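Local atomic coordinates of putative agmatine deiminase (Streptococcus mutans, PDB entry 2EWO), a protein that probably hydrolyses agmatine to N-carbamoylputrescine and ammonia, as a member of the guanidine-modifying enzyme superfamily. Residues Q12-R16 / G111-A115; G102-L106 / Q364-A368; K191-E195 / K206-V210. All coordinates share one frame. Residues are numbered along the deposited sequence.

Contacts 1 and 2 are neighbours. Their centres lie 12 Å apart, and both reach the sheet that holds the adjacent strands 104-107 and 113-119. They touch directly, with Arg-114 O 3.1 Å from Leu-106 N, a probable hydrogen bond. Contact 3 lies about 22 Å from each of them, centre to centre, in a different sheet. Along the chain, contacts 1 and 2 cross, contact 3 follows contact 1, and contact 3 is nested inside the loop closed by contact 2. The layout fits the propeller-like fold of this family: contact 1 joins the N-terminal segment to one module, contact 2 joins two modules, and contact 3 lies within a third.

Contact 1 of 3, residues Q12-R16 / G111-A115; sequences QDGFR and GDLRA
Phe-15 lays its ring over the side chain of Arg-114. The ring atom CZ comes to 3.2 Å from CD of Arg-114. Arg-114 CG sits 4.2 Å from the ring centroid and 27° off the normal, a CH-pi contact over the face. Arg-114 NE also lies over this ring, and CZ of Phe-15 lies over one face of the guanidinium. The side chain of Arg-114 leaves the usual wells (chi1 -128°, chi2 96°, chi3 130°) and reaches past the ring to Asp-13. There Arg-114 NH2 donates to OD2 of Asp-13 at 2.8 Å, with an N-H...O angle of 144°. This is a salt bridge. The carboxylate meets the guanidinium at its edge, which leaves a face to Phe-15.

Residues 12-13 belong to the end of a weakly bonded helix. Gly-14 then leaves helical geometry with positive phi (76/48), and Phe-15 is extended (-129/160) with chi1 m. Across the gap, the facing segment enters strand 113-119. It pairs with strand 104-107 in an antiparallel hairpin that opens a beta-beta-alpha-beta module, the repeating unit of the propeller-like deiminase fold. The N-terminal segment thus packs on the outside of that module. The nearest CA pair is Phe-15 and Arg-114, 7.5 Å apart. CB of Asp-112 lies 4.1 Å from Phe-15 CZ, while Leu-113 points its CB away.

Outside the segments, Asp-13 OD1 is hydrogen-bonded to Thr-8 OG1, and Arg-114 NE to Tyr-153 OH. Phe-15 also touches Leu-106 and Asn-108.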
ATOM      1  N   GLN A  12     -10.776  35.798  17.563  1.00 18.30           N
ATOM      2  CA  GLN A  12     -11.874  36.611  17.070  1.00 18.39           C
ATOM      3  C   GLN A  12     -13.162  35.815  17.068  1.00 19.34           C
ATOM      4  O   GLN A  12     -14.224  36.335  17.420  1.00 18.92           O
ATOM      5  CB  GLN A  12     -11.585  37.061  15.649  1.00 31.99           C
ATOM      6  CG  GLN A  12     -10.151  37.432  15.431  1.00 33.51           C
ATOM      7  CD  GLN A  12      -9.734  37.245  13.992  1.00 33.65           C
ATOM      8  OE1 GLN A  12      -8.558  37.363  13.656  1.00 33.75           O
ATOM      9  NE2 GLN A  12     -10.699  36.950  13.131  1.00 33.72           N
ATOM     10  N   ASP A  13     -13.061  34.552  16.661  1.00 10.00           N
ATOM     11  CA  ASP A  13     -14.220  33.657  16.586  1.00 10.00           C
ATOM     12  C   ASP A  13     -14.767  33.243  17.951  1.00 10.00           C
ATOM     13  O   ASP A  13     -15.828  32.624  18.036  1.00 10.00           O
ATOM     14  CB  ASP A  13     -13.861  32.407  15.773  1.00 60.00           C
ATOM     15  CG  ASP A  13     -13.689  32.702  14.296  1.00 60.00           C
ATOM     16  OD1 ASP A  13     -13.083  33.741  13.967  1.00 60.00           O
ATOM     17  OD2 ASP A  13     -14.153  31.887  13.469  1.00 60.00           O
ATOM     18  N   GLY A  14     -14.040  33.587  19.011  1.00 10.43           N
ATOM     19  CA  GLY A  14     -14.486  33.246  20.346  1.00 10.00           C
ATOM     20  C   GLY A  14     -14.296  31.789  20.724  1.00 10.00           C
ATOM     21  O   GLY A  14     -15.229  31.146  21.207  1.00 10.00           O
ATOM     22  N   PHE A  15     -13.103  31.254  20.480  1.00 10.00           N
ATOM     23  CA  PHE A  15     -12.801  29.872  20.845  1.00 10.00           C
ATOM     24  C   PHE A  15     -11.500  29.866  21.629  1.00 10.00           C
ATOM     25  O   PHE A  15     -10.718  30.812  21.545  1.00 10.00           O
ATOM     26  CB  PHE A  15     -12.672  28.976  19.611  1.00 10.00           C
ATOM     27  CG  PHE A  15     -13.981  28.676  18.936  1.00 10.00           C
ATOM     28  CD1 PHE A  15     -14.705  29.688  18.306  1.00 10.00           C
ATOM     29  CD2 PHE A  15     -14.483  27.377  18.911  1.00 10.00           C
ATOM     30  CE1 PHE A  15     -15.906  29.413  17.658  1.00 10.00           C
ATOM     31  CE2 PHE A  15     -15.686  27.092  18.267  1.00 10.00           C
ATOM     32  CZ  PHE A  15     -16.398  28.113  17.637  1.00 10.00           C
ATOM     33  N   ARG A  16     -11.272  28.798  22.386  1.00 16.05           N
ATOM     34  CA  ARG A  16     -10.076  28.686  23.220  1.00 15.94           C
ATOM     35  C   ARG A  16      -9.770  27.252  23.610  1.00 14.48           C
ATOM     36  O   ARG A  16     -10.661  26.511  24.022  1.00 13.91           O
ATOM     37  CB  ARG A  16     -10.257  29.502  24.508  1.00 14.13           C
ATOM     38  CG  ARG A  16     -11.629  29.307  25.171  1.00 16.38           C
ATOM     39  CD  ARG A  16     -11.700  29.871  26.584  1.00 18.81           C
ATOM     40  NE  ARG A  16     -11.164  28.941  27.576  1.00 20.78           N
ATOM     41  CZ  ARG A  16     -11.784  27.835  27.982  1.00 21.50           C
ATOM     42  NH1 ARG A  16     -12.972  27.522  27.487  1.00 21.95           N
ATOM     43  NH2 ARG A  16     -11.211  27.030  28.872  1.00 22.23           N
ATOM     44  N   GLY A 111     -21.182  25.276  23.243  1.00 21.37           N
ATOM     45  CA  GLY A 111     -21.521  23.997  22.642  1.00 23.33           C
ATOM     46  C   GLY A 111     -20.711  23.623  21.408  1.00 23.93           C
ATOM     47  O   GLY A 111     -20.354  22.458  21.228  1.00 23.84           O
ATOM     48  N   ASP A 112     -20.424  24.612  20.562  1.00 22.05           N
ATOM     49  CA  ASP A 112     -19.669  24.395  19.328  1.00 21.71           C
ATOM     50  C   ASP A 112     -18.248  23.866  19.599  1.00 20.20           C
ATOM     51  O   ASP A 112     -17.611  24.233  20.590  1.00 20.50           O
ATOM     52  CB  ASP A 112     -19.593  25.705  18.512  1.00 58.83           C
ATOM     53  CG  ASP A 112     -20.969  26.385  18.320  1.00 60.00           C
ATOM     54  OD1 ASP A 112     -22.022  25.724  18.522  1.00 60.00           O
ATOM     55  OD2 ASP A 112     -20.993  27.587  17.954  1.00 59.91           O
ATOM     56  N   LEU A 113     -17.764  22.991  18.721  1.00 14.14           N
ATOM     57  CA  LEU A 113     -16.418  22.426  18.842  1.00 11.25           C
ATOM     58  C   LEU A 113     -15.638  22.680  17.555  1.00 10.16           C
ATOM     59  O   LEU A 113     -15.990  22.167  16.497  1.00 10.16           O
ATOM     60  CB  LEU A 113     -16.476  20.917  19.100  1.00 10.00           C
ATOM     61  CG  LEU A 113     -15.114  20.196  19.088  1.00 10.00           C
ATOM     62  CD1 LEU A 113     -14.282  20.638  20.281  1.00 10.00           C
ATOM     63  CD2 LEU A 113     -15.316  18.690  19.120  1.00 10.00           C
ATOM     64  N   ARG A 114     -14.576  23.469  17.663  1.00 10.18           N
ATOM     65  CA  ARG A 114     -13.730  23.804  16.532  1.00 10.00           C
ATOM     66  C   ARG A 114     -12.380  23.112  16.714  1.00 10.00           C
ATOM     67  O   ARG A 114     -12.277  22.153  17.472  1.00 10.40           O
ATOM     68  CB  ARG A 114     -13.534  25.307  16.497  1.00 10.00           C
ATOM     69  CG  ARG A 114     -13.844  25.937  15.184  1.00 10.00           C
ATOM     70  CD  ARG A 114     -15.242  26.489  15.125  1.00 10.00           C
ATOM     71  NE  ARG A 114     -15.186  27.860  14.634  1.00 10.00           N
ATOM     72  CZ  ARG A 114     -16.175  28.479  14.000  1.00 10.00           C
ATOM     73  NH1 ARG A 114     -17.324  27.848  13.776  1.00 10.00           N
ATOM     74  NH2 ARG A 114     -16.001  29.727  13.573  1.00 10.00           N
ATOM     75  N   ALA A 115     -11.345  23.593  16.027  1.00 14.44           N
ATOM     76  CA  ALA A 115      -9.996  23.015  16.151  1.00 15.92           C
ATOM     77  C   ALA A 115      -8.937  23.798  15.374  1.00 16.60           C
ATOM     78  O   ALA A 115      -9.251  24.559  14.466  1.00 17.04           O
ATOM     79  CB  ALA A 115      -9.990  21.552  15.697  1.00 10.00           C
TER

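Contact 2 of 3, residues G102-L106 / Q364-A368; sequences GPTFL and QQQPA
Strands 104-106 and 364-367 run side by side in the same direction, 10° apart, with a closest axis approach of 7.2 Å. Both are extended, and the closest CA pair is Phe-105 with Gln-366 at 6.5 Å. The strands share no hydrogen bonds and belong to different sheets, so side chains fill the space between them.

Phe-105 has the largest share of the buried surface. Its CB points toward 364-367, and chi1 m with chi2 88° sets the ring against that strand. CB of Gln-366 lies 4.2 Å from the ring centroid, 18° off the normal, a CH-pi contact over the face. Phe-105 CD1 is 3.6 Å from the carbonyl O of Gln-365. CB of Phe-105 packs on CD of Pro-367 at 3.7 Å.

Gln-364 folds back (chi1 t, chi2 p), and its NE2 donates to O of Gln-365 at 3.1 Å. The same NE2 lies at the edge of the Phe-105 ring, 4.0 Å from CD1. Pro-103 O is 3.2 Å from Gln-364 CD. One water joins the segments: it donates to Gln-364 OE1 at 3.3 Å and is hydrogen-bonded to Thr-104 OG1 at 3.1 Å.

Deiminases of this family have beta-beta-alpha-beta modules around a pseudo-fivefold axis. The C-terminal strand 364-367 pairs antiparallel with strand 24-29 and so probably supplies the first strand of the N-terminal module, closing the ring. Strand 104-107 begins the next module, pairing antiparallel with strand 113-119, and helix 137-146 packs on Pro-103.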
ATOM      1  N   GLY A 102      -1.733  15.247  15.562  1.00 10.07           N
ATOM      2  CA  GLY A 102      -3.173  15.382  15.801  1.00 10.07           C
ATOM      3  C   GLY A 102      -3.770  16.783  15.887  1.00 10.07           C
ATOM      4  O   GLY A 102      -3.040  17.769  15.897  1.00 10.07           O
ATOM      5  N   PRO A 103      -5.104  16.906  15.941  1.00 10.00           N
ATOM      6  CA  PRO A 103      -5.772  18.204  16.023  1.00 10.00           C
ATOM      7  C   PRO A 103      -5.792  18.723  17.451  1.00 10.00           C
ATOM      8  O   PRO A 103      -5.875  17.950  18.404  1.00 10.00           O
ATOM      9  CB  PRO A 103      -7.172  17.890  15.526  1.00 10.00           C
ATOM     10  CG  PRO A 103      -7.421  16.582  16.160  1.00 10.00           C
ATOM     11  CD  PRO A 103      -6.099  15.825  15.908  1.00 10.00           C
ATOM     12  N   THR A 104      -5.719  20.039  17.588  1.00 11.39           N
ATOM     13  CA  THR A 104      -5.738  20.692  18.888  1.00 10.00           C
ATOM     14  C   THR A 104      -7.090  21.370  18.943  1.00 10.00           C
ATOM     15  O   THR A 104      -7.239  22.505  18.502  1.00 10.00           O
ATOM     16  CB  THR A 104      -4.613  21.765  18.984  1.00 10.00           C
ATOM     17  OG1 THR A 104      -3.334  21.143  18.805  1.00 10.00           O
ATOM     18  CG2 THR A 104      -4.637  22.464  20.324  1.00 10.00           C
ATOM     19  N   PHE A 105      -8.079  20.663  19.479  1.00 10.00           N
ATOM     20  CA  PHE A 105      -9.443  21.188  19.564  1.00 10.00           C
ATOM     21  C   PHE A 105      -9.642  22.543  20.254  1.00 10.00           C
ATOM     22  O   PHE A 105      -8.763  23.057  20.940  1.00 10.00           O
ATOM     23  CB  PHE A 105     -10.331  20.149  20.222  1.00 10.00           C
ATOM     24  CG  PHE A 105     -10.275  18.821  19.550  1.00 10.00           C
ATOM     25  CD1 PHE A 105      -9.322  17.880  19.918  1.00 10.00           C
ATOM     26  CD2 PHE A 105     -11.170  18.503  18.547  1.00 10.00           C
ATOM     27  CE1 PHE A 105      -9.260  16.632  19.298  1.00 10.00           C
ATOM     28  CE2 PHE A 105     -11.119  17.261  17.920  1.00 10.00           C
ATOM     29  CZ  PHE A 105     -10.159  16.322  18.299  1.00 10.00           C
ATOM     30  N   LEU A 106     -10.813  23.123  20.038  1.00 10.00           N
ATOM     31  CA  LEU A 106     -11.143  24.408  20.618  1.00 10.00           C
ATOM     32  C   LEU A 106     -12.591  24.361  21.062  1.00 12.88           C
ATOM     33  O   LEU A 106     -13.295  23.380  20.817  1.00 14.72           O
ATOM     34  CB  LEU A 106     -10.959  25.527  19.588  1.00 10.14           C
ATOM     35  CG  LEU A 106      -9.575  25.678  18.947  1.00 10.14           C
ATOM     36  CD1 LEU A 106      -9.673  26.625  17.778  1.00 10.14           C
ATOM     37  CD2 LEU A 106      -8.565  26.186  19.965  1.00 10.60           C
ATOM     38  N   GLN A 364      -4.442  12.114  22.629  1.00 10.00           N
ATOM     39  CA  GLN A 364      -5.030  13.408  22.284  1.00 10.00           C
ATOM     40  C   GLN A 364      -6.506  13.361  22.647  1.00 10.00           C
ATOM     41  O   GLN A 364      -7.287  12.615  22.046  1.00 10.00           O
ATOM     42  CB  GLN A 364      -4.861  13.659  20.784  1.00 16.06           C
ATOM     43  CG  GLN A 364      -5.562  14.930  20.307  1.00 15.52           C
ATOM     44  CD  GLN A 364      -5.012  16.194  20.967  1.00 14.98           C
ATOM     45  OE1 GLN A 364      -3.821  16.479  20.849  1.00 16.35           O
ATOM     46  NE2 GLN A 364      -5.814  16.976  21.662  1.00 15.73           N
ATOM     47  N   GLN A 365      -6.865  14.152  23.632  1.00 10.00           N
ATOM     48  CA  GLN A 365      -8.243  14.166  24.124  1.00 10.00           C
ATOM     49  C   GLN A 365      -9.063  15.265  23.443  1.00 10.00           C
ATOM     50  O   GLN A 365      -8.533  16.323  23.070  1.00 10.00           O
ATOM     51  CB  GLN A 365      -8.252  14.358  25.641  1.00 10.00           C
ATOM     52  CG  GLN A 365      -8.247  15.821  26.073  1.00 10.00           C
ATOM     53  CD  GLN A 365      -6.954  16.552  25.703  1.00 10.00           C
ATOM     54  OE1 GLN A 365      -5.936  15.913  25.448  1.00 10.00           O
ATOM     55  NE2 GLN A 365      -6.938  17.870  25.656  1.00 10.00           N
ATOM     56  N   GLN A 366     -10.334  14.933  23.316  1.00 10.00           N
ATOM     57  CA  GLN A 366     -11.357  15.789  22.704  1.00 10.00           C
ATOM     58  C   GLN A 366     -12.307  16.292  23.801  1.00 10.82           C
ATOM     59  O   GLN A 366     -12.995  15.495  24.459  1.00 10.69           O
ATOM     60  CB  GLN A 366     -12.122  14.971  21.658  1.00 12.39           C
ATOM     61  CG  GLN A 366     -13.380  15.664  21.134  1.00 12.47           C
ATOM     62  CD  GLN A 366     -14.319  14.700  20.402  1.00 12.01           C
ATOM     63  OE1 GLN A 366     -15.403  15.100  19.980  1.00 12.10           O
ATOM     64  NE2 GLN A 366     -13.968  13.440  20.229  1.00 10.52           N
ATOM     65  N   PRO A 367     -12.370  17.614  24.058  1.00 10.20           N
ATOM     66  CA  PRO A 367     -13.254  18.174  25.088  1.00 10.20           C
ATOM     67  C   PRO A 367     -14.717  17.969  24.745  1.00 10.20           C
ATOM     68  O   PRO A 367     -15.136  18.313  23.600  1.00 11.03           O
ATOM     69  CB  PRO A 367     -12.954  19.653  25.061  1.00 10.00           C
ATOM     70  CG  PRO A 367     -11.922  19.904  23.972  1.00 10.00           C
ATOM     71  CD  PRO A 367     -11.560  18.597  23.333  1.00 10.00           C
ATOM     72  N   ALA A 368     -15.481  17.443  25.705  1.00 10.00           N
ATOM     73  CA  ALA A 368     -16.942  17.203  25.522  1.00 10.00           C
ATOM     74  C   ALA A 368     -17.654  18.535  25.254  1.00 10.00           C
ATOM     75  O   ALA A 368     -17.054  19.614  25.363  1.00 10.00           O
ATOM     76  CB  ALA A 368     -17.536  16.561  26.774  1.00 60.00           C
TER
HETATM   77  O   HOH W   1      -2.613  19.509  21.340  1.00 10.03           O

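Contact 3 of 3, residues K191-E195 / K206-V210; sequences KEDIE and KVLWV
Trp-209, Glu-195 and Lys-191 make most of this contact. The CA-to-CB bond of Trp-209 points toward the first turn of helix 191-202, and chi1 m with chi2 88° brings the indole against it. Its NE1 donates to OE2 of Glu-195 at 2.7 Å, with an N-H...O angle of 146°, near the ring plane. Lys-191, all t, stretches over a face of the indole. Its CE lies 3.6 Å from the five-membered ring centroid, 10° off the normal. NZ lies 4.4 Å from the same centroid, 13° off the normal, a cation-pi contact. At the ring edge, CH2 of Trp-209 meets CG2 of Ile-194 at 4.3 Å. Val-207 CG1 is 3.1 Å from Glu-195 OE2.

The axes approach to 10.4 Å and cross at 127°. The nearest CA atoms are those of Glu-195 and Val-207, 6.7 Å apart. Trp-209 also touches Val-175 on the parallel strand 172-176. Helix 191-202 links these two strands as a beta-alpha-beta crossover, the last three elements of a beta-beta-alpha-beta module that strand 165-168 begins.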
ATOM      1  N   LYS A 191      10.463  35.591  17.754  1.00 17.37           N
ATOM      2  CA  LYS A 191       9.878  35.158  19.019  1.00 17.37           C
ATOM      3  C   LYS A 191       8.625  35.995  19.291  1.00 16.66           C
ATOM      4  O   LYS A 191       7.754  35.601  20.062  1.00 16.27           O
ATOM      5  CB  LYS A 191      10.883  35.336  20.164  1.00 10.38           C
ATOM      6  CG  LYS A 191      10.405  34.814  21.512  1.00 10.90           C
ATOM      7  CD  LYS A 191      11.404  35.145  22.618  1.00 11.49           C
ATOM      8  CE  LYS A 191      10.924  34.671  23.985  1.00 11.32           C
ATOM      9  NZ  LYS A 191      11.902  35.032  25.043  1.00 11.84           N
ATOM     10  N   GLU A 192       8.543  37.149  18.636  1.00 10.00           N
ATOM     11  CA  GLU A 192       7.411  38.057  18.795  1.00 10.00           C
ATOM     12  C   GLU A 192       6.236  37.513  17.989  1.00 10.00           C
ATOM     13  O   GLU A 192       5.118  37.382  18.498  1.00 10.00           O
ATOM     14  CB  GLU A 192       7.777  39.461  18.286  1.00 60.00           C
ATOM     15  CG  GLU A 192       9.294  39.773  18.221  1.00 60.00           C
ATOM     16  CD  GLU A 192       9.982  39.841  19.596  1.00 60.00           C
ATOM     17  OE1 GLU A 192      10.041  38.796  20.301  1.00 60.00           O
ATOM     18  OE2 GLU A 192      10.469  40.943  19.971  1.00 60.00           O
ATOM     19  N   ASP A 193       6.516  37.206  16.722  1.00 10.86           N
ATOM     20  CA  ASP A 193       5.533  36.665  15.781  1.00 10.00           C
ATOM     21  C   ASP A 193       4.905  35.392  16.355  1.00 10.00           C
ATOM     22  O   ASP A 193       3.679  35.264  16.421  1.00 10.00           O
ATOM     23  CB  ASP A 193       6.205  36.323  14.432  1.00 60.00           C
ATOM     24  CG  ASP A 193       7.075  37.465  13.875  1.00 60.00           C
ATOM     25  OD1 ASP A 193       6.970  38.613  14.370  1.00 60.00           O
ATOM     26  OD2 ASP A 193       7.856  37.204  12.926  1.00 60.00           O
ATOM     27  N   ILE A 194       5.766  34.460  16.763  1.00 12.06           N
ATOM     28  CA  ILE A 194       5.343  33.181  17.326  1.00 10.00           C
ATOM     29  C   ILE A 194       4.394  33.334  18.508  1.00 10.00           C
ATOM     30  O   ILE A 194       3.421  32.595  18.631  1.00 10.00           O
ATOM     31  CB  ILE A 194       6.560  32.350  17.752  1.00 10.00           C
ATOM     32  CG1 ILE A 194       7.398  32.027  16.511  1.00 10.00           C
ATOM     33  CG2 ILE A 194       6.110  31.079  18.460  1.00 10.00           C
ATOM     34  CD1 ILE A 194       8.732  31.396  16.804  1.00 10.00           C
ATOM     35  N   GLU A 195       4.670  34.293  19.378  1.00 14.86           N
ATOM     36  CA  GLU A 195       3.801  34.507  20.518  1.00 17.45           C
ATOM     37  C   GLU A 195       2.429  34.925  20.012  1.00 18.10           C
ATOM     38  O   GLU A 195       1.410  34.427  20.483  1.00 19.65           O
ATOM     39  CB  GLU A 195       4.367  35.594  21.433  1.00 14.35           C
ATOM     40  CG  GLU A 195       5.710  35.251  22.078  1.00 16.17           C
ATOM     41  CD  GLU A 195       6.218  36.360  22.979  1.00 16.90           C
ATOM     42  OE1 GLU A 195       6.343  37.509  22.490  1.00 17.38           O
ATOM     43  OE2 GLU A 195       6.497  36.080  24.168  1.00 17.08           O
ATOM     44  N   LYS A 206      -1.070  35.543  27.408  1.00 10.22           N
ATOM     45  CA  LYS A 206       0.294  35.511  27.937  1.00 10.66           C
ATOM     46  C   LYS A 206       1.011  34.190  27.696  1.00 10.56           C
ATOM     47  O   LYS A 206       0.448  33.121  27.919  1.00 10.07           O
ATOM     48  CB  LYS A 206       0.306  35.798  29.436  1.00 10.13           C
ATOM     49  CG  LYS A 206       1.713  35.808  30.022  1.00 10.13           C
ATOM     50  CD  LYS A 206       1.702  36.145  31.497  1.00 10.13           C
ATOM     51  CE  LYS A 206       3.115  36.330  32.031  1.00 10.13           C
ATOM     52  NZ  LYS A 206       3.092  36.695  33.473  1.00 10.13           N
ATOM     53  N   VAL A 207       2.329  34.280  27.315  1.00 16.46           N
ATOM     54  CA  VAL A 207       3.077  33.047  27.024  1.00 17.40           C
ATOM     55  C   VAL A 207       4.327  32.970  27.914  1.00 16.77           C
ATOM     56  O   VAL A 207       5.212  33.835  27.850  1.00 16.27           O
ATOM     57  CB  VAL A 207       3.496  33.032  25.547  1.00 10.24           C
ATOM     58  CG1 VAL A 207       4.159  34.336  25.098  1.00 10.22           C
ATOM     59  CG2 VAL A 207       4.499  31.924  25.220  1.00 10.09           C
ATOM     60  N   LEU A 208       4.351  31.921  28.733  1.00 10.00           N
ATOM     61  CA  LEU A 208       5.465  31.637  29.669  1.00 10.00           C
ATOM     62  C   LEU A 208       6.543  30.828  28.946  1.00 10.00           C
ATOM     63  O   LEU A 208       6.286  29.729  28.438  1.00 10.00           O
ATOM     64  CB  LEU A 208       4.956  30.816  30.855  1.00 10.89           C
ATOM     65  CG  LEU A 208       4.351  31.672  31.969  1.00 11.00           C
ATOM     66  CD1 LEU A 208       3.274  32.634  31.466  1.00 10.73           C
ATOM     67  CD2 LEU A 208       3.685  30.838  33.065  1.00 11.53           C
ATOM     68  N   TRP A 209       7.745  31.370  28.919  1.00 10.77           N
ATOM     69  CA  TRP A 209       8.848  30.747  28.172  1.00 10.32           C
ATOM     70  C   TRP A 209       9.876  30.045  29.060  1.00 10.00           C
ATOM     71  O   TRP A 209      10.869  30.662  29.497  1.00 10.00           O
ATOM     72  CB  TRP A 209       9.604  31.803  27.364  1.00 10.78           C
ATOM     73  CG  TRP A 209       8.762  32.398  26.235  1.00 11.45           C
ATOM     74  CD1 TRP A 209       7.934  33.446  26.316  1.00 11.71           C
ATOM     75  CD2 TRP A 209       8.730  31.917  24.900  1.00 10.84           C
ATOM     76  NE1 TRP A 209       7.375  33.641  25.013  1.00 12.03           N
ATOM     77  CE2 TRP A 209       7.859  32.737  24.196  1.00 10.78           C
ATOM     78  CE3 TRP A 209       9.368  30.866  24.230  1.00 10.78           C
ATOM     79  CZ2 TRP A 209       7.587  32.576  22.833  1.00 10.78           C
ATOM     80  CZ3 TRP A 209       9.085  30.707  22.858  1.00 10.78           C
ATOM     81  CH2 TRP A 209       8.236  31.524  22.193  1.00 10.78           C
ATOM     82  N   VAL A 210       9.614  28.758  29.297  1.00 10.00           N
ATOM     83  CA  VAL A 210      10.574  27.912  30.002  1.00 10.00           C
ATOM     84  C   VAL A 210      11.730  27.833  29.102  1.00 10.00           C
ATOM     85  O   VAL A 210      11.614  28.047  27.888  1.00 10.00           O
ATOM     86  CB  VAL A 210      10.065  26.519  30.281  1.00 10.00           C
ATOM     87  CG1 VAL A 210      11.186  25.581  30.759  1.00 10.00           C
ATOM     88  CG2 VAL A 210       9.009  26.497  31.376  1.00 10.00           C
TER